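Local coordinates for AT-rich DNA-binding protein (Thermus thermophilus, PDB 2DT5), which probably represses transcription by binding DNA as a homodimer that responds to the cellular NADH/NAD(+) redox state through a Rossmann-fold domain, at residues B[12-17]-B[42-47]; B[20-25]-B[62-67]; B[52-57]-B[72-77]; B[155-160]-B[176-181]. The protein carries 1 engineered substitution. All coordinates share one frame; numbering follows the deposited sequence.

Contact 1 of 4, residues B[12-17]-B[42-47]; sequences ITYLRI and AFQVRK. With SO4 (sulfate ion), chain J.
Tyr-14 on helix 7-23 reaches across to Val-45 on helix 42-51, in a buried contact without a hydrogen bond between the two segments. From CB, which points toward helix 42-51, CG lies beside the backbone N (chi1 -58°), and the tyrosine and Val-45 slide past each other in opposite directions; the side chain also packs on Leu-71 of helix 64-75. Further out, CE2 lies 4.0 Å from Val-45 CG2, the methyl meeting the ring obliquely. At the tip, OH passes 3.8 Å from Val-45 CA and bonds to Asp-48. The CB of Arg-46 points away from helix 7-23, and its NE donates to sulfate O1 at 2.8 Å, a bent bond of 131°, with the sulfate at the guanidinium edge. A leucine here would probably leave the anion without a charged partner, held by Ser-31, Tyr-55 and the amides of Gly-59 and Gly-61. Such packing of a first helix against the probable recognition helix is characteristic of a winged helix-turn-helix domain.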
loop_
_atom_site.group_PDB
_atom_site.type_symbol
_atom_site.label_atom_id
_atom_site.label_comp_id
_atom_site.label_asym_id
_atom_site.label_seq_id
_atom_site.Cartn_x
_atom_site.Cartn_y
_atom_site.Cartn_z
ATOM N N ILE B 12 -10.998 -1.066 -7.159
ATOM C CA ILE B 12 -9.724 -0.564 -7.658
ATOM C C ILE B 12 -8.937 -1.736 -8.253
ATOM O O ILE B 12 -8.315 -1.607 -9.307
ATOM C CB ILE B 12 -8.925 0.133 -6.521
ATOM C CG1 ILE B 12 -9.691 1.390 -6.069
ATOM C CG2 ILE B 12 -7.498 0.513 -7.006
ATOM C CD1 ILE B 12 -9.237 1.999 -4.729
ATOM N N THR B 13 -8.991 -2.889 -7.602
ATOM C CA THR B 13 -8.291 -4.062 -8.134
ATOM C C THR B 13 -8.855 -4.466 -9.502
ATOM O O THR B 13 -8.096 -4.724 -10.447
ATOM C CB THR B 13 -8.430 -5.259 -7.197
ATOM O OG1 THR B 13 -7.808 -4.959 -5.942
ATOM C CG2 THR B 13 -7.784 -6.483 -7.813
ATOM N N TYR B 14 -10.185 -4.512 -9.601
ATOM C CA TYR B 14 -10.852 -4.891 -10.842
ATOM C C TYR B 14 -10.447 -3.943 -11.959
ATOM O O TYR B 14 -10.281 -4.352 -13.118
ATOM C CB TYR B 14 -12.378 -4.825 -10.670
ATOM C CG TYR B 14 -12.945 -5.693 -9.562
ATOM C CD1 TYR B 14 -14.122 -5.326 -8.908
ATOM C CD2 TYR B 14 -12.333 -6.890 -9.194
ATOM C CE1 TYR B 14 -14.685 -6.123 -7.910
ATOM C CE2 TYR B 14 -12.892 -7.707 -8.191
ATOM C CZ TYR B 14 -14.070 -7.308 -7.553
ATOM O OH TYR B 14 -14.625 -8.057 -6.545
ATOM N N LEU B 15 -10.290 -2.671 -11.610
ATOM C CA LEU B 15 -9.919 -1.674 -12.596
ATOM C C LEU B 15 -8.498 -1.909 -13.115
ATOM O O LEU B 15 -8.249 -1.782 -14.325
ATOM C CB LEU B 15 -10.055 -0.273 -12.010
ATOM C CG LEU B 15 -9.683 0.852 -12.973
ATOM C CD1 LEU B 15 -10.583 0.786 -14.204
ATOM C CD2 LEU B 15 -9.811 2.211 -12.276
ATOM N N ARG B 16 -7.570 -2.250 -12.218
ATOM C CA ARG B 16 -6.178 -2.527 -12.631
ATOM C C ARG B 16 -6.210 -3.699 -13.605
ATOM O O ARG B 16 -5.634 -3.630 -14.682
ATOM C CB ARG B 16 -5.279 -2.907 -11.430
ATOM C CG ARG B 16 -5.117 -1.809 -10.390
ATOM C CD ARG B 16 -5.060 -0.449 -11.066
ATOM N NE ARG B 16 -5.040 0.645 -10.103
ATOM C CZ ARG B 16 -5.302 1.913 -10.408
ATOM N NH1 ARG B 16 -5.615 2.255 -11.656
ATOM N NH2 ARG B 16 -5.231 2.840 -9.466
ATOM N N ILE B 17 -6.896 -4.762 -13.198
ATOM C CA ILE B 17 -7.043 -5.962 -14.012
ATOM C C ILE B 17 -7.616 -5.623 -15.390
ATOM O O ILE B 17 -7.091 -6.060 -16.413
ATOM C CB ILE B 17 -7.971 -6.947 -13.326
ATOM C CG1 ILE B 17 -7.309 -7.461 -12.044
ATOM C CG2 ILE B 17 -8.329 -8.082 -14.271
ATOM C CD1 ILE B 17 -8.228 -8.284 -11.180
ATOM N N ALA B 42 -16.046 -15.659 -8.063
ATOM C CA ALA B 42 -16.869 -15.092 -9.124
ATOM C C ALA B 42 -18.098 -14.444 -8.481
ATOM O O ALA B 42 -18.583 -13.410 -8.927
ATOM C CB ALA B 42 -17.295 -16.198 -10.083
ATOM N N PHE B 43 -18.585 -15.077 -7.421
ATOM C CA PHE B 43 -19.742 -14.601 -6.674
ATOM C C PHE B 43 -19.513 -13.199 -6.103
ATOM O O PHE B 43 -20.383 -12.325 -6.208
ATOM C CB PHE B 43 -20.044 -15.567 -5.525
ATOM C CG PHE B 43 -21.109 -15.079 -4.585
ATOM C CD1 PHE B 43 -22.427 -14.943 -5.014
ATOM C CD2 PHE B 43 -20.795 -14.751 -3.268
ATOM C CE1 PHE B 43 -23.422 -14.488 -4.143
ATOM C CE2 PHE B 43 -21.777 -14.296 -2.391
ATOM C CZ PHE B 43 -23.098 -14.165 -2.833
ATOM N N GLN B 44 -18.345 -12.989 -5.497
ATOM C CA GLN B 44 -18.029 -11.697 -4.907
ATOM C C GLN B 44 -17.988 -10.656 -6.002
ATOM O O GLN B 44 -18.503 -9.560 -5.827
ATOM C CB GLN B 44 -16.695 -11.744 -4.171
ATOM C CG GLN B 44 -16.427 -10.540 -3.267
ATOM C CD GLN B 44 -17.589 -10.228 -2.337
ATOM O OE1 GLN B 44 -18.472 -9.432 -2.669
ATOM N NE2 GLN B 44 -17.601 -10.857 -1.167
ATOM N N VAL B 45 -17.395 -11.000 -7.139
ATOM C CA VAL B 45 -17.332 -10.054 -8.246
ATOM C C VAL B 45 -18.744 -9.619 -8.697
ATOM O O VAL B 45 -19.003 -8.419 -8.864
ATOM C CB VAL B 45 -16.548 -10.638 -9.456
ATOM C CG1 VAL B 45 -16.568 -9.651 -10.616
ATOM C CG2 VAL B 45 -15.091 -10.914 -9.048
ATOM N N ARG B 46 -19.648 -10.585 -8.880
ATOM C CA ARG B 46 -21.014 -10.280 -9.296
ATOM C C ARG B 46 -21.738 -9.451 -8.243
ATOM O O ARG B 46 -22.429 -8.495 -8.574
ATOM C CB ARG B 46 -21.831 -11.552 -9.543
ATOM C CG ARG B 46 -21.387 -12.358 -10.725
ATOM C CD ARG B 46 -22.437 -13.380 -11.122
ATOM N NE ARG B 46 -21.798 -14.531 -11.742
ATOM C CZ ARG B 46 -21.383 -15.585 -11.059
ATOM N NH1 ARG B 46 -21.554 -15.628 -9.743
ATOM N NH2 ARG B 46 -20.781 -16.587 -11.686
ATOM N N LYS B 47 -21.597 -9.832 -6.978
ATOM C CA LYS B 47 -22.246 -9.092 -5.907
ATOM C C LYS B 47 -21.748 -7.635 -5.914
ATOM O O LYS B 47 -22.543 -6.697 -5.825
ATOM C CB LYS B 47 -21.959 -9.763 -4.558
ATOM C CG LYS B 47 -22.446 -8.965 -3.350
ATOM C CD LYS B 47 -22.167 -9.697 -2.041
ATOM C CE LYS B 47 -22.642 -8.889 -0.833
ATOM N NZ LYS B 47 -22.605 -9.677 0.439
HETATM S S SO4 J . -21.150 -13.464 -15.418
HETATM O O1 SO4 J . -21.400 -12.955 -14.056
HETATM O O2 SO4 J . -22.186 -12.937 -16.318
HETATM O O3 SO4 J . -19.830 -13.016 -15.918
HETATM O O4 SO4 J . -21.185 -14.937 -15.388
#

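Contact 2 of 4, residues B[20-25]-B[62-67]; sequences ELEAQG and YTVPVL
Glu-22, in the last turn of helix 7-23, comes closest to Val-64 at the start of helix 64-75, their CA atoms 6.6 Å apart. The site belongs to the winged-helix domain, where the short strand 62-63 pairs antiparallel with strand 28-29 and then runs directly into the helix. Thr-63 occupies the N-cap position without a capping bond from its side chain; the first turn is closed instead by Leu-67 N on Thr-63 O at 2.9 Å. Across the contact the interaction is apolar in character. Val-64 points at the facing helix, and its CG1 sits 3.8 Å from Glu-22 CB and 4.1 Å from Glu-22 CA, thus packing on the base of the glutamate rather than on its charged end. Val-64 also rests on Thr-29, while the neighbouring Leu-21 packs on helix 31-37. Because Glu-22 holds CG anti to the backbone N (chi1 -174°) and stays extended beyond it, the carboxylate is carried past the valine and over the first turn of helix 64-75. There OE1 forms a salt bridge with Lys-68, and OE2 lies 4.0 Å from Pro-65 CB.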
loop_
_atom_site.group_PDB
_atom_site.type_symbol
_atom_site.label_atom_id
_atom_site.label_comp_id
_atom_site.label_asym_id
_atom_site.label_seq_id
_atom_site.Cartn_x
_atom_site.Cartn_y
_atom_site.Cartn_z
ATOM N N GLU B 20 -5.240 -3.943 -17.652
ATOM C CA GLU B 20 -4.280 -4.862 -18.251
ATOM C C GLU B 20 -4.949 -5.823 -19.228
ATOM O O GLU B 20 -4.343 -6.212 -20.219
ATOM C CB GLU B 20 -3.466 -5.612 -17.174
ATOM C CG GLU B 20 -4.227 -6.098 -15.944
ATOM C CD GLU B 20 -3.294 -6.666 -14.852
ATOM O OE1 GLU B 20 -2.371 -5.939 -14.414
ATOM O OE2 GLU B 20 -3.489 -7.835 -14.429
ATOM N N LEU B 21 -6.195 -6.199 -18.963
ATOM C CA LEU B 21 -6.904 -7.062 -19.894
ATOM C C LEU B 21 -7.052 -6.257 -21.182
ATOM O O LEU B 21 -6.899 -6.785 -22.281
ATOM C CB LEU B 21 -8.288 -7.429 -19.360
ATOM C CG LEU B 21 -8.367 -8.605 -18.387
ATOM C CD1 LEU B 21 -9.794 -8.787 -17.918
ATOM C CD2 LEU B 21 -7.889 -9.869 -19.085
ATOM N N GLU B 22 -7.335 -4.968 -21.032
ATOM C CA GLU B 22 -7.500 -4.089 -22.181
ATOM C C GLU B 22 -6.170 -3.921 -22.906
ATOM O O GLU B 22 -6.132 -3.777 -24.128
ATOM C CB GLU B 22 -8.016 -2.711 -21.748
ATOM C CG GLU B 22 -8.342 -1.780 -22.920
ATOM C CD GLU B 22 -8.736 -0.375 -22.481
ATOM O OE1 GLU B 22 -7.874 0.349 -21.939
ATOM O OE2 GLU B 22 -9.912 0.009 -22.677
ATOM N N ALA B 23 -5.077 -3.925 -22.150
ATOM C CA ALA B 23 -3.763 -3.776 -22.755
ATOM C C ALA B 23 -3.459 -5.024 -23.580
ATOM O O ALA B 23 -2.781 -4.955 -24.605
ATOM C CB ALA B 23 -2.704 -3.583 -21.672
ATOM N N GLN B 24 -3.978 -6.161 -23.125
ATOM C CA GLN B 24 -3.779 -7.434 -23.800
ATOM C C GLN B 24 -4.757 -7.638 -24.961
ATOM O O GLN B 24 -4.905 -8.753 -25.462
ATOM C CB GLN B 24 -3.940 -8.576 -22.802
ATOM C CG GLN B 24 -2.992 -8.503 -21.614
ATOM C CD GLN B 24 -3.330 -9.531 -20.546
ATOM O OE1 GLN B 24 -4.385 -9.464 -19.913
ATOM N NE2 GLN B 24 -2.435 -10.493 -20.346
ATOM N N GLY B 25 -5.428 -6.569 -25.377
ATOM C CA GLY B 25 -6.378 -6.673 -26.469
ATOM C C GLY B 25 -7.689 -7.364 -26.119
ATOM O O GLY B 25 -8.594 -7.417 -26.954
ATOM N N TYR B 62 -18.949 -9.193 -19.074
ATOM C CA TYR B 62 -18.767 -7.755 -19.168
ATOM C C TYR B 62 -17.954 -7.365 -20.378
ATOM O O TYR B 62 -17.170 -8.152 -20.898
ATOM C CB TYR B 62 -18.032 -7.207 -17.932
ATOM C CG TYR B 62 -18.521 -7.714 -16.599
ATOM C CD1 TYR B 62 -18.109 -8.951 -16.107
ATOM C CD2 TYR B 62 -19.407 -6.957 -15.829
ATOM C CE1 TYR B 62 -18.565 -9.425 -14.882
ATOM C CE2 TYR B 62 -19.871 -7.426 -14.601
ATOM C CZ TYR B 62 -19.449 -8.655 -14.136
ATOM O OH TYR B 62 -19.926 -9.119 -12.934
ATOM N N THR B 63 -18.139 -6.130 -20.811
ATOM C CA THR B 63 -17.374 -5.606 -21.918
ATOM C C THR B 63 -16.290 -4.758 -21.235
ATOM O O THR B 63 -16.573 -3.752 -20.576
ATOM C CB THR B 63 -18.272 -4.767 -22.864
ATOM O OG1 THR B 63 -19.274 -5.622 -23.445
ATOM C CG2 THR B 63 -17.448 -4.138 -23.973
ATOM N N VAL B 64 -15.051 -5.219 -21.363
ATOM C CA VAL B 64 -13.893 -4.579 -20.765
ATOM C C VAL B 64 -13.906 -3.054 -20.799
ATOM O O VAL B 64 -13.891 -2.412 -19.758
ATOM C CB VAL B 64 -12.594 -5.114 -21.434
ATOM C CG1 VAL B 64 -11.376 -4.346 -20.950
ATOM C CG2 VAL B 64 -12.447 -6.599 -21.130
ATOM N N PRO B 65 -13.935 -2.451 -21.990
ATOM C CA PRO B 65 -13.943 -0.986 -22.001
ATOM C C PRO B 65 -15.160 -0.336 -21.352
ATOM O O PRO B 65 -15.059 0.773 -20.827
ATOM C CB PRO B 65 -13.823 -0.639 -23.487
ATOM C CG PRO B 65 -14.445 -1.831 -24.172
ATOM C CD PRO B 65 -13.930 -2.999 -23.358
ATOM N N VAL B 66 -16.307 -1.014 -21.400
ATOM C CA VAL B 66 -17.534 -0.475 -20.809
ATOM C C VAL B 66 -17.379 -0.453 -19.295
ATOM O O VAL B 66 -17.490 0.601 -18.659
ATOM C CB VAL B 66 -18.771 -1.334 -21.169
ATOM C CG1 VAL B 66 -19.996 -0.886 -20.335
ATOM C CG2 VAL B 66 -19.070 -1.197 -22.654
ATOM N N LEU B 67 -17.099 -1.623 -18.737
ATOM C CA LEU B 67 -16.914 -1.751 -17.310
ATOM C C LEU B 67 -15.799 -0.823 -16.797
ATOM O O LEU B 67 -15.957 -0.164 -15.771
ATOM C CB LEU B 67 -16.615 -3.206 -16.960
ATOM C CG LEU B 67 -16.430 -3.462 -15.467
ATOM C CD1 LEU B 67 -17.635 -2.934 -14.713
ATOM C CD2 LEU B 67 -16.262 -4.941 -15.217
#

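Contact 3 of 4, residues B[52-57]-B[72-77]; sequences FGSYGT and RHILGL. With SO4 (sulfate ion), chain J.
Ile-74 sets its two branches against different parts of Phe-52, and the two side chains cross obliquely. CD1 of Ile-74 reaches the root of the phenylalanine, 3.7 Å from Phe-52 CB and 3.6 Å from Phe-52 O, while Ile-74 CG2 approaches the ring at an oblique angle, 3.9 Å from Phe-52 CD2. With CG1 anti to the carbonyl carbon (chi1 -69°) and CG2 anti to the backbone N, the branches diverge, one to the root of Phe-52 and the other to its ring. Ser-54 adds a looser touch, and its hydroxyl bonds to Glu-70. Between Phe-52 and Ser-54, Gly-53 has positive phi and ends helix 42-51 in a Schellman motif. Beyond the turn Tyr-55 leads to the sulfate: its OH donates to O1 at 2.9 Å, and O1 lies near the ring plane, 3.2 Å from Tyr-55 CE1. A phenylalanine in its place would probably leave O1 without the hydroxyl that helps Arg-46 hold it. The contact joins the loop after helix 42-51 to the last turn of helix 64-75, with Leu-11 of helix 7-23 against Phe-52, and with Met-210 and Phe-198 of the second subunit packing on Phe-52 and Ile-74 respectively.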
loop_
_atom_site.group_PDB
_atom_site.type_symbol
_atom_site.label_atom_id
_atom_site.label_comp_id
_atom_site.label_asym_id
_atom_site.label_seq_id
_atom_site.Cartn_x
_atom_site.Cartn_y
_atom_site.Cartn_z
ATOM N N PHE B 52 -22.990 -1.889 -7.426
ATOM C CA PHE B 52 -22.639 -0.611 -8.033
ATOM C C PHE B 52 -23.200 -0.372 -9.431
ATOM O O PHE B 52 -22.789 0.557 -10.113
ATOM C CB PHE B 52 -21.112 -0.409 -8.015
ATOM C CG PHE B 52 -20.541 -0.197 -6.636
ATOM C CD1 PHE B 52 -20.050 -1.266 -5.897
ATOM C CD2 PHE B 52 -20.556 1.067 -6.051
ATOM C CE1 PHE B 52 -19.592 -1.081 -4.590
ATOM C CE2 PHE B 52 -20.098 1.256 -4.748
ATOM C CZ PHE B 52 -19.620 0.179 -4.018
ATOM N N GLY B 53 -24.137 -1.202 -9.875
ATOM C CA GLY B 53 -24.821 -1.046 -11.143
ATOM C C GLY B 53 -24.106 -1.431 -12.447
ATOM O O GLY B 53 -24.609 -1.106 -13.511
ATOM N N SER B 54 -22.969 -2.125 -12.409
ATOM C CA SER B 54 -22.307 -2.499 -13.662
ATOM C C SER B 54 -22.616 -3.922 -14.126
ATOM O O SER B 54 -22.091 -4.382 -15.147
ATOM C CB SER B 54 -20.800 -2.338 -13.537
ATOM O OG SER B 54 -20.435 -0.972 -13.562
ATOM N N TYR B 55 -23.468 -4.625 -13.393
ATOM C CA TYR B 55 -23.802 -5.982 -13.788
ATOM C C TYR B 55 -24.946 -5.993 -14.811
ATOM O O TYR B 55 -25.887 -5.201 -14.712
ATOM C CB TYR B 55 -24.158 -6.816 -12.549
ATOM C CG TYR B 55 -24.170 -8.298 -12.825
ATOM C CD1 TYR B 55 -23.107 -8.901 -13.502
ATOM C CD2 TYR B 55 -25.247 -9.097 -12.437
ATOM C CE1 TYR B 55 -23.116 -10.261 -13.796
ATOM C CE2 TYR B 55 -25.269 -10.460 -12.721
ATOM C CZ TYR B 55 -24.198 -11.034 -13.407
ATOM O OH TYR B 55 -24.221 -12.370 -13.732
ATOM N N GLY B 56 -24.856 -6.880 -15.800
ATOM C CA GLY B 56 -25.901 -6.960 -16.808
ATOM C C GLY B 56 -26.913 -8.042 -16.476
ATOM O O GLY B 56 -27.987 -7.774 -15.931
ATOM N N THR B 57 -26.564 -9.279 -16.806
ATOM C CA THR B 57 -27.426 -10.423 -16.543
ATOM C C THR B 57 -26.556 -11.669 -16.416
ATOM O O THR B 57 -25.468 -11.741 -16.995
ATOM C CB THR B 57 -28.447 -10.633 -17.690
ATOM O OG1 THR B 57 -29.205 -9.429 -17.880
ATOM C CG2 THR B 57 -29.397 -11.780 -17.361
ATOM N N ARG B 72 -14.369 3.650 -13.323
ATOM C CA ARG B 72 -13.709 4.942 -13.194
ATOM C C ARG B 72 -14.713 6.023 -12.745
ATOM O O ARG B 72 -14.379 6.899 -11.935
ATOM C CB ARG B 72 -13.038 5.326 -14.523
ATOM C CG ARG B 72 -11.780 4.461 -14.859
ATOM C CD ARG B 72 -11.219 4.801 -16.234
ATOM N NE ARG B 72 -10.856 6.210 -16.337
ATOM C CZ ARG B 72 -9.780 6.751 -15.774
ATOM N NH1 ARG B 72 -8.937 5.996 -15.067
ATOM N NH2 ARG B 72 -9.562 8.053 -15.895
ATOM N N HIS B 73 -15.942 5.971 -13.261
ATOM C CA HIS B 73 -16.928 6.973 -12.857
ATOM C C HIS B 73 -17.284 6.817 -11.376
ATOM O O HIS B 73 -17.332 7.797 -10.617
ATOM C CB HIS B 73 -18.209 6.870 -13.690
ATOM C CG HIS B 73 -19.266 7.847 -13.268
ATOM N ND1 HIS B 73 -20.384 7.475 -12.552
ATOM C CD2 HIS B 73 -19.337 9.192 -13.411
ATOM C CE1 HIS B 73 -21.099 8.550 -12.269
ATOM N NE2 HIS B 73 -20.486 9.606 -12.776
ATOM N N ILE B 74 -17.536 5.581 -10.975
ATOM C CA ILE B 74 -17.866 5.287 -9.590
ATOM C C ILE B 74 -16.768 5.734 -8.636
ATOM O O ILE B 74 -17.045 6.320 -7.587
ATOM C CB ILE B 74 -18.069 3.792 -9.391
ATOM C CG1 ILE B 74 -19.336 3.362 -10.113
ATOM C CG2 ILE B 74 -18.143 3.448 -7.891
ATOM C CD1 ILE B 74 -19.422 1.865 -10.327
ATOM N N LEU B 75 -15.521 5.457 -9.010
ATOM C CA LEU B 75 -14.389 5.789 -8.161
ATOM C C LEU B 75 -14.024 7.270 -8.169
ATOM O O LEU B 75 -13.227 7.717 -7.344
ATOM C CB LEU B 75 -13.176 4.914 -8.559
ATOM C CG LEU B 75 -13.402 3.411 -8.299
ATOM C CD1 LEU B 75 -12.295 2.571 -8.954
ATOM C CD2 LEU B 75 -13.445 3.141 -6.799
ATOM N N GLY B 76 -14.625 8.022 -9.091
ATOM C CA GLY B 76 -14.352 9.441 -9.199
ATOM C C GLY B 76 -13.106 9.736 -10.010
ATOM O O GLY B 76 -12.540 10.823 -9.920
ATOM N N LEU B 77 -12.674 8.768 -10.812
ATOM C CA LEU B 77 -11.479 8.952 -11.626
ATOM C C LEU B 77 -11.729 9.711 -12.927
ATOM O O LEU B 77 -10.792 10.208 -13.564
ATOM C CB LEU B 77 -10.853 7.590 -11.901
ATOM C CG LEU B 77 -10.385 6.890 -10.613
ATOM C CD1 LEU B 77 -10.037 5.423 -10.890
ATOM C CD2 LEU B 77 -9.181 7.626 -10.045
HETATM S S SO4 J . -21.150 -13.464 -15.418
HETATM O O1 SO4 J . -21.400 -12.955 -14.056
HETATM O O2 SO4 J . -22.186 -12.937 -16.318
HETATM O O3 SO4 J . -19.830 -13.016 -15.918
HETATM O O4 SO4 J . -21.185 -14.937 -15.388
#

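Contact 4 of 4, residues B[155-160]-B[176-181]; sequences KAADLL and LEVPKE
Ala-157 presents its methyl group to Leu-176 and Val-178, two residues of the irregular chain that precedes strand 183-186. Leu-176 has CG anti to its carbonyl carbon (chi1 -53°) and CD1 anti to CA (chi2 178°), and this outstretched shape brings CD1 to 4.1 Å from Ala-157 CB. Val-178, whose CB points across the contact and not into it, adds CG1 at 4.4 Å from the same Ala-157 CB. Asp-158, next to Ala-157 on the helix, uses its polar end differently. Its OD2 stops 3.9 Å from Glu-177 O, and the two acceptors are joined by Gln-154, whose NE2 bonds to both. The end of the Glu-177 side chain leads away from the helix. Ala-157 also touches Ile-168, and Leu-176 touches Leu-146, on two neighbouring parallel strands. Helix 150-163 connects strands 143-146 and 167-170 in a beta-alpha-beta unit of the NAD-binding Rossmann fold; the side chain of Leu-176 is about 9 Å from a bound NAD.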
loop_
_atom_site.group_PDB
_atom_site.type_symbol
_atom_site.label_atom_id
_atom_site.label_comp_id
_atom_site.label_asym_id
_atom_site.label_seq_id
_atom_site.Cartn_x
_atom_site.Cartn_y
_atom_site.Cartn_z
ATOM N N LYS B 155 -1.333 19.229 13.709
ATOM C CA LYS B 155 -1.543 20.655 13.524
ATOM C C LYS B 155 -1.559 21.024 12.043
ATOM O O LYS B 155 -2.265 21.954 11.627
ATOM C CB LYS B 155 -0.476 21.462 14.279
ATOM C CG LYS B 155 -0.685 22.969 14.163
ATOM C CD LYS B 155 -2.163 23.338 14.395
ATOM C CE LYS B 155 -2.586 24.546 13.555
ATOM N NZ LYS B 155 -4.058 24.766 13.567
ATOM N N ALA B 156 -0.786 20.299 11.237
ATOM C CA ALA B 156 -0.791 20.572 9.804
ATOM C C ALA B 156 -2.187 20.205 9.287
ATOM O O ALA B 156 -2.790 20.936 8.481
ATOM C CB ALA B 156 0.286 19.730 9.087
ATOM N N ALA B 157 -2.697 19.074 9.760
ATOM C CA ALA B 157 -4.021 18.599 9.352
ATOM C C ALA B 157 -5.094 19.610 9.764
ATOM O O ALA B 157 -6.015 19.889 8.993
ATOM C CB ALA B 157 -4.312 17.239 9.982
ATOM N N ASP B 158 -4.967 20.153 10.980
ATOM C CA ASP B 158 -5.914 21.147 11.491
ATOM C C ASP B 158 -5.946 22.334 10.544
ATOM O O ASP B 158 -7.015 22.846 10.192
ATOM C CB ASP B 158 -5.483 21.611 12.883
ATOM C CG ASP B 158 -5.613 20.518 13.924
ATOM O OD1 ASP B 158 -4.996 20.649 15.006
ATOM O OD2 ASP B 158 -6.338 19.530 13.669
ATOM N N LEU B 159 -4.765 22.769 10.124
ATOM C CA LEU B 159 -4.663 23.877 9.189
ATOM C C LEU B 159 -5.333 23.541 7.855
ATOM O O LEU B 159 -5.960 24.400 7.233
ATOM C CB LEU B 159 -3.196 24.236 8.956
ATOM C CG LEU B 159 -2.500 24.888 10.157
ATOM C CD1 LEU B 159 -1.007 25.113 9.866
ATOM C CD2 LEU B 159 -3.199 26.216 10.465
ATOM N N LEU B 160 -5.195 22.290 7.417
ATOM C CA LEU B 160 -5.798 21.851 6.161
ATOM C C LEU B 160 -7.314 21.845 6.294
ATOM O O LEU B 160 -8.027 22.307 5.405
ATOM C CB LEU B 160 -5.284 20.450 5.771
ATOM C CG LEU B 160 -3.904 20.490 5.101
ATOM C CD1 LEU B 160 -3.275 19.100 5.061
ATOM C CD2 LEU B 160 -4.054 21.064 3.699
ATOM N N LEU B 176 -4.554 10.836 12.584
ATOM C CA LEU B 176 -5.026 12.205 12.628
ATOM C C LEU B 176 -6.415 12.330 13.228
ATOM O O LEU B 176 -7.200 11.386 13.226
ATOM C CB LEU B 176 -5.040 12.802 11.220
ATOM C CG LEU B 176 -3.727 12.713 10.422
ATOM C CD1 LEU B 176 -3.956 13.306 9.049
ATOM C CD2 LEU B 176 -2.600 13.451 11.142
ATOM N N GLU B 177 -6.690 13.523 13.739
ATOM C CA GLU B 177 -7.966 13.879 14.334
ATOM C C GLU B 177 -8.560 14.889 13.383
ATOM O O GLU B 177 -8.033 15.994 13.254
ATOM C CB GLU B 177 -7.752 14.551 15.689
ATOM C CG GLU B 177 -7.237 13.634 16.763
ATOM C CD GLU B 177 -8.272 12.617 17.173
ATOM O OE1 GLU B 177 -8.589 11.730 16.353
ATOM O OE2 GLU B 177 -8.781 12.716 18.310
ATOM N N VAL B 178 -9.645 14.520 12.716
ATOM C CA VAL B 178 -10.283 15.427 11.773
ATOM C C VAL B 178 -11.795 15.188 11.797
ATOM O O VAL B 178 -12.247 14.095 12.122
ATOM C CB VAL B 178 -9.757 15.189 10.313
ATOM C CG1 VAL B 178 -8.218 15.224 10.275
ATOM C CG2 VAL B 178 -10.271 13.853 9.782
ATOM N N PRO B 179 -12.595 16.217 11.476
ATOM C CA PRO B 179 -14.049 16.032 11.476
ATOM C C PRO B 179 -14.469 14.967 10.462
ATOM O O PRO B 179 -13.835 14.804 9.415
ATOM C CB PRO B 179 -14.580 17.427 11.132
ATOM C CG PRO B 179 -13.425 18.094 10.414
ATOM C CD PRO B 179 -12.244 17.624 11.214
ATOM N N LYS B 180 -15.535 14.241 10.772
ATOM C CA LYS B 180 -16.000 13.186 9.893
ATOM C C LYS B 180 -16.257 13.651 8.461
ATOM O O LYS B 180 -16.344 12.841 7.545
ATOM C CB LYS B 180 -17.249 12.528 10.485
ATOM C CG LYS B 180 -18.323 13.495 10.957
ATOM C CD LYS B 180 -19.490 12.745 11.612
ATOM C CE LYS B 180 -20.550 13.702 12.162
ATOM N NZ LYS B 180 -20.034 14.549 13.283
ATOM N N GLU B 181 -16.351 14.960 8.269
ATOM C CA GLU B 181 -16.597 15.526 6.950
ATOM C C GLU B 181 -15.372 15.423 6.035
ATOM O O GLU B 181 -15.494 15.514 4.821
ATOM C CB GLU B 181 -16.989 17.004 7.069
ATOM C CG GLU B 181 -18.288 17.280 7.826
ATOM C CD GLU B 181 -18.265 16.764 9.253
ATOM O OE1 GLU B 181 -17.316 17.105 9.992
ATOM O OE2 GLU B 181 -19.198 16.020 9.629
#

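Contacts 1, 2 and 3 form one cluster in the DNA-binding domain, their centres 11 to 14 Å apart, whereas the centre of contact 4, in the nucleotide-binding domain, is about 30 Å or more from each of theirs. Contact 1 is buried, contacts 2 and 4 partly so, and contact 3 lies at the surface. Helix 7-23 serves contacts 1 and 2, helix 64-75 contacts 2 and 3, and Tyr-62 packs against both Val-45 and Tyr-55. None has a hydrogen bond between its segments, and apolar atoms make much of each contact, but their polar surroundings differ: contacts 1 and 3 share a sulfate and touch the second subunit, contact 2 is flanked by an ion pair, and contact 4 by a glutamine amide.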